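Local coordinates for inositol polyphosphate multikinase alpha (Arabidopsis thaliana, PDB 4FRF), which phosphorylates inositol polyphosphates with broad specificity, using two ATP to convert inositol 1,4,5-trisphosphate to inositol 1,3,4,5,6-pentakisphosphate, at residues F121-F126 with R153-K158. Numbering follows the deposited sequence.
Sequences FRISGF and RLTLRK
Apolar contacts alone join strand 121-126 to helix 153-158, whose axes approach to 10.1 Å at an angle of 49°. At the centre I123 and T155 meet tip to tip. With CG1 anti to the carbonyl carbon (chi1 -61°) and CD1 extended beyond it, I123 sets that terminal methyl 3.8 Å from CG2 of T155 and touches CG of L156 as well. On the helix, T155 points at the strand, and its CG2, anti to its own backbone N, makes the contact, while its OG1 bonds back to the G151 carbonyl one turn earlier. CG2 of T155 also meets the ring of F126, which, with CG tucked between its backbone N and carbonyl carbon (chi1 64°), crosses T155 obliquely and brings F126 CE2 to 3.5 Å from T155 CG2. F121 adds a looser contact, CE2 lying 4.4 Å from CD1 of L156; its ring also packs edge-to-face on F258 and F261 of helix 249-265. S124 and G125, both opposite D87 of the adjacent strand 83-90, form a classic beta bulge between I123 and F126. The whole is a buried helix-on-sheet interface, packing helix 149-158 against one face of the antiparallel sheet in this ATP-grasp inositol phosphate kinase.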
# COMPACT_ATOMS: atom_id res chain seq x y z
N PHE A 121 3.69 2.47 9.05
CA PHE A 121 4.22 3.76 9.46
C PHE A 121 4.91 3.76 10.83
O PHE A 121 5.05 2.71 11.45
CB PHE A 121 3.09 4.75 9.49
CG PHE A 121 2.00 4.38 10.43
CD1 PHE A 121 0.96 3.56 10.02
CD2 PHE A 121 2.00 4.87 11.73
CE1 PHE A 121 -0.08 3.23 10.89
CE2 PHE A 121 0.97 4.57 12.60
CZ PHE A 121 -0.07 3.74 12.18
N ARG A 122 5.26 4.95 11.32
CA ARG A 122 6.08 5.08 12.53
C ARG A 122 6.02 6.50 13.15
O ARG A 122 6.65 7.43 12.63
CB ARG A 122 7.53 4.75 12.21
CG ARG A 122 8.35 4.26 13.38
CD ARG A 122 9.86 4.48 13.18
NE ARG A 122 10.31 4.29 11.80
CZ ARG A 122 11.59 4.22 11.43
NH1 ARG A 122 12.56 4.30 12.34
NH2 ARG A 122 11.90 4.06 10.16
N ILE A 123 5.33 6.64 14.28
CA ILE A 123 5.32 7.91 15.00
C ILE A 123 6.74 8.26 15.47
O ILE A 123 7.35 7.49 16.22
CB ILE A 123 4.38 7.86 16.18
CG1 ILE A 123 2.97 7.59 15.70
CG2 ILE A 123 4.43 9.14 16.93
CD1 ILE A 123 2.03 7.23 16.80
N SER A 124 7.26 9.38 14.98
CA SER A 124 8.68 9.72 15.15
C SER A 124 8.84 10.70 16.28
O SER A 124 9.94 10.89 16.83
CB SER A 124 9.25 10.34 13.87
OG SER A 124 9.55 9.36 12.90
N GLY A 125 7.75 11.39 16.58
CA GLY A 125 7.75 12.37 17.60
C GLY A 125 6.47 13.14 17.57
O GLY A 125 5.77 13.18 16.54
N PHE A 126 6.13 13.73 18.71
CA PHE A 126 5.04 14.65 18.82
C PHE A 126 5.32 15.56 19.98
O PHE A 126 6.27 15.33 20.73
CB PHE A 126 3.73 13.89 19.05
CG PHE A 126 3.68 13.12 20.35
CD1 PHE A 126 3.14 13.69 21.48
CD2 PHE A 126 4.08 11.80 20.40
CE1 PHE A 126 3.05 12.97 22.65
CE2 PHE A 126 4.00 11.09 21.59
CZ PHE A 126 3.49 11.69 22.71
N ARG A 153 -1.47 3.12 18.72
CA ARG A 153 -2.88 3.42 18.73
C ARG A 153 -3.18 4.30 19.91
O ARG A 153 -3.99 5.21 19.82
CB ARG A 153 -3.71 2.14 18.77
CG ARG A 153 -5.21 2.38 18.83
CD ARG A 153 -6.01 1.30 18.07
NE ARG A 153 -5.53 -0.07 18.34
CZ ARG A 153 -4.98 -0.86 17.42
NH1 ARG A 153 -4.86 -0.44 16.16
NH2 ARG A 153 -4.58 -2.08 17.74
N LEU A 154 -2.45 4.09 21.00
CA LEU A 154 -2.60 4.90 22.20
C LEU A 154 -2.03 6.29 21.98
O LEU A 154 -2.67 7.29 22.28
CB LEU A 154 -1.90 4.23 23.39
CG LEU A 154 -2.00 4.97 24.72
CD1 LEU A 154 -3.31 4.66 25.41
CD2 LEU A 154 -0.83 4.61 25.61
N THR A 155 -0.80 6.34 21.48
CA THR A 155 -0.17 7.60 21.19
C THR A 155 -1.04 8.46 20.30
O THR A 155 -1.24 9.65 20.57
CB THR A 155 1.14 7.39 20.51
OG1 THR A 155 1.97 6.58 21.35
CG2 THR A 155 1.82 8.72 20.27
N LEU A 156 -1.57 7.86 19.24
CA LEU A 156 -2.40 8.58 18.29
C LEU A 156 -3.65 9.11 18.94
O LEU A 156 -4.33 9.95 18.38
CB LEU A 156 -2.78 7.70 17.11
CG LEU A 156 -1.72 7.59 16.02
CD1 LEU A 156 -2.14 6.54 15.03
CD2 LEU A 156 -1.56 8.91 15.33
N ARG A 157 -3.96 8.58 20.11
CA ARG A 157 -5.13 9.02 20.84
C ARG A 157 -4.74 10.06 21.89
O ARG A 157 -5.49 10.99 22.17
CB ARG A 157 -5.83 7.84 21.49
CG ARG A 157 -7.25 8.14 21.93
CD ARG A 157 -7.83 7.01 22.73
NE ARG A 157 -7.72 5.75 22.01
CZ ARG A 157 -8.69 5.23 21.28
NH1 ARG A 157 -9.86 5.86 21.18
NH2 ARG A 157 -8.51 4.06 20.65
N LYS A 158 -3.56 9.88 22.47
CA LYS A 158 -2.98 10.89 23.32
C LYS A 158 -2.95 12.19 22.54
O LYS A 158 -3.41 13.24 23.01
CB LYS A 158 -1.56 10.51 23.71
CG LYS A 158 -1.46 9.60 24.93
CD LYS A 158 -0.01 9.20 25.16
CE LYS A 158 0.21 8.63 26.55
NZ LYS A 158 1.59 8.08 26.68